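PDB 4NAS: ribulose-bisphosphate carboxylase from Alicyclobacillus acidocaldarius subsp. acidocaldarius, which belongs to the RuBisCO large-chain family, pairing an N-terminal domain with a TIM-barrel catalytic domain, and carries calcium ions in this model. Local coordinates for residues Asn141-Val145 / Phe378-Ile382. Sequence-based numbering, arbitrary orientation.
Sequences NRPLV and FFDAI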
loop_
_atom_site.group_PDB
_atom_site.type_symbol
_atom_site.label_atom_id
_atom_site.label_comp_id
_atom_site.label_asym_id
_atom_site.label_seq_id
_atom_site.Cartn_x
_atom_site.Cartn_y
_atom_site.Cartn_z
ATOM N N ASN B 141 14.274 32.718 0.010
ATOM C CA ASN B 141 14.726 33.257 -1.280
ATOM C C ASN B 141 15.825 32.465 -1.963
ATOM O O ASN B 141 16.651 33.021 -2.694
ATOM C CB ASN B 141 15.172 34.712 -1.123
ATOM C CG ASN B 141 14.060 35.601 -0.649
ATOM O OD1 ASN B 141 12.969 35.598 -1.223
ATOM N ND2 ASN B 141 14.309 36.351 0.419
ATOM N N ARG B 142 15.843 31.164 -1.714
ATOM C CA ARG B 142 16.796 30.278 -2.370
ATOM C C ARG B 142 16.302 28.844 -2.218
ATOM O O ARG B 142 15.561 28.529 -1.287
ATOM C CB ARG B 142 18.186 30.422 -1.746
ATOM C CG ARG B 142 18.250 30.020 -0.270
ATOM C CD ARG B 142 19.696 29.969 0.206
ATOM N NE ARG B 142 19.831 29.719 1.638
ATOM C CZ ARG B 142 19.832 28.508 2.187
ATOM N NH1 ARG B 142 19.671 27.436 1.418
ATOM N NH2 ARG B 142 19.980 28.369 3.503
ATOM N N PRO B 143 16.658 27.974 -3.167
ATOM C CA PRO B 143 16.465 26.545 -2.907
ATOM C C PRO B 143 17.166 26.122 -1.618
ATOM O O PRO B 143 18.200 26.690 -1.233
ATOM C CB PRO B 143 17.138 25.875 -4.110
ATOM C CG PRO B 143 16.942 26.870 -5.219
ATOM C CD PRO B 143 16.963 28.252 -4.578
ATOM N N LEU B 144 16.586 25.134 -0.954
ATOM C CA LEU B 144 17.183 24.554 0.232
ATOM C C LEU B 144 18.158 23.473 -0.198
ATOM O O LEU B 144 18.058 22.958 -1.312
ATOM C CB LEU B 144 16.086 23.947 1.095
ATOM C CG LEU B 144 15.382 24.885 2.077
ATOM C CD1 LEU B 144 14.497 25.917 1.396
ATOM C CD2 LEU B 144 14.585 24.043 3.061
ATOM N N VAL B 145 19.097 23.114 0.669
ATOM C CA VAL B 145 20.075 22.085 0.314
ATOM C C VAL B 145 19.973 20.964 1.324
ATOM O O VAL B 145 20.033 21.208 2.534
ATOM C CB VAL B 145 21.540 22.629 0.301
ATOM C CG1 VAL B 145 22.530 21.525 -0.026
ATOM C CG2 VAL B 145 21.692 23.789 -0.691
ATOM N N PHE B 378 27.170 23.409 -3.950
ATOM C CA PHE B 378 25.793 23.760 -4.266
ATOM C C PHE B 378 25.543 25.221 -3.926
ATOM O O PHE B 378 24.939 25.962 -4.704
ATOM C CB PHE B 378 24.794 22.839 -3.556
ATOM C CG PHE B 378 24.683 21.469 -4.181
ATOM C CD1 PHE B 378 23.881 21.264 -5.302
ATOM C CD2 PHE B 378 25.357 20.382 -3.641
ATOM C CE1 PHE B 378 23.777 20.006 -5.888
ATOM C CE2 PHE B 378 25.259 19.128 -4.217
ATOM C CZ PHE B 378 24.466 18.936 -5.344
ATOM N N PHE B 379 26.022 25.647 -2.770
ATOM C CA PHE B 379 25.924 27.049 -2.410
ATOM C C PHE B 379 26.659 27.985 -3.395
ATOM O O PHE B 379 26.186 29.093 -3.672
ATOM C CB PHE B 379 26.328 27.253 -0.939
ATOM C CG PHE B 379 25.272 26.790 0.039
ATOM C CD1 PHE B 379 24.130 27.555 0.261
ATOM C CD2 PHE B 379 25.402 25.588 0.714
ATOM C CE1 PHE B 379 23.138 27.131 1.141
ATOM C CE2 PHE B 379 24.405 25.155 1.605
ATOM C CZ PHE B 379 23.280 25.932 1.817
ATOM N N ASP B 380 27.775 27.524 -3.964
ATOM C CA ASP B 380 28.494 28.296 -4.991
ATOM C C ASP B 380 27.644 28.514 -6.261
ATOM O O ASP B 380 27.610 29.612 -6.841
ATOM C CB ASP B 380 29.821 27.609 -5.364
ATOM C CG ASP B 380 30.860 27.665 -4.243
ATOM O OD1 ASP B 380 30.828 28.628 -3.450
ATOM O OD2 ASP B 380 31.718 26.746 -4.167
ATOM N N ALA B 381 26.966 27.457 -6.683
ATOM C CA ALA B 381 26.064 27.505 -7.833
ATOM C C ALA B 381 24.831 28.356 -7.554
ATOM O O ALA B 381 24.350 29.075 -8.428
ATOM C CB ALA B 381 25.649 26.089 -8.230
ATOM N N ILE B 382 24.304 28.252 -6.339
ATOM C CA ILE B 382 23.215 29.124 -5.913
ATOM C C ILE B 382 23.662 30.579 -6.033
ATOM O O ILE B 382 22.951 31.419 -6.593
ATOM C CB ILE B 382 22.743 28.783 -4.480
ATOM C CG1 ILE B 382 21.903 27.495 -4.511
ATOM C CG2 ILE B 382 21.957 29.962 -3.863
ATOM C CD1 ILE B 382 21.342 27.054 -3.156
#
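With CG1 anti to the backbone N (chi1 178°), Val-145 has CG2 anti to its carbonyl carbon and sends that methyl over one face of the Phe-379 ring, while Phe-379, its CG anti to the carbonyl carbon and beside the backbone N, brings its ring end nearer the strand. CG2 of Val-145 stands 4.0 Å from the Phe-379 ring centroid, 24° off the normal, which defines a CH-pi contact. The same ring meets Arg-142 differently: Phe-379 CE1 lies 3.5 Å from Arg-142 NH1 over a guanidinium face, and the planes are inclined by 70°, so the ring comes edge-on to the guanidinium and the two do not stack. Two polar partners restrain the guanidinium: a bent bond from Arg-142 NH1 to Pro-143 O at 3.1 Å and a salt bridge from Arg-142 NH2 to Asp-173. Ile-382, one helical turn beyond Phe-378, brings CD1 to 3.7 Å from Pro-143 O and 4.1 Å from Val-145 CG2. No hydrogen bond crosses between the segments; side-chain packing joins the short barrel strand 144-146 to the outer helix 371-386. Beside it, Tyr-349 of helix 345-352 touches Pro-143 and Ile-382, as does Leu-358 of the parallel strand 357-359, whereas Leu-144 packs against helix 129-137.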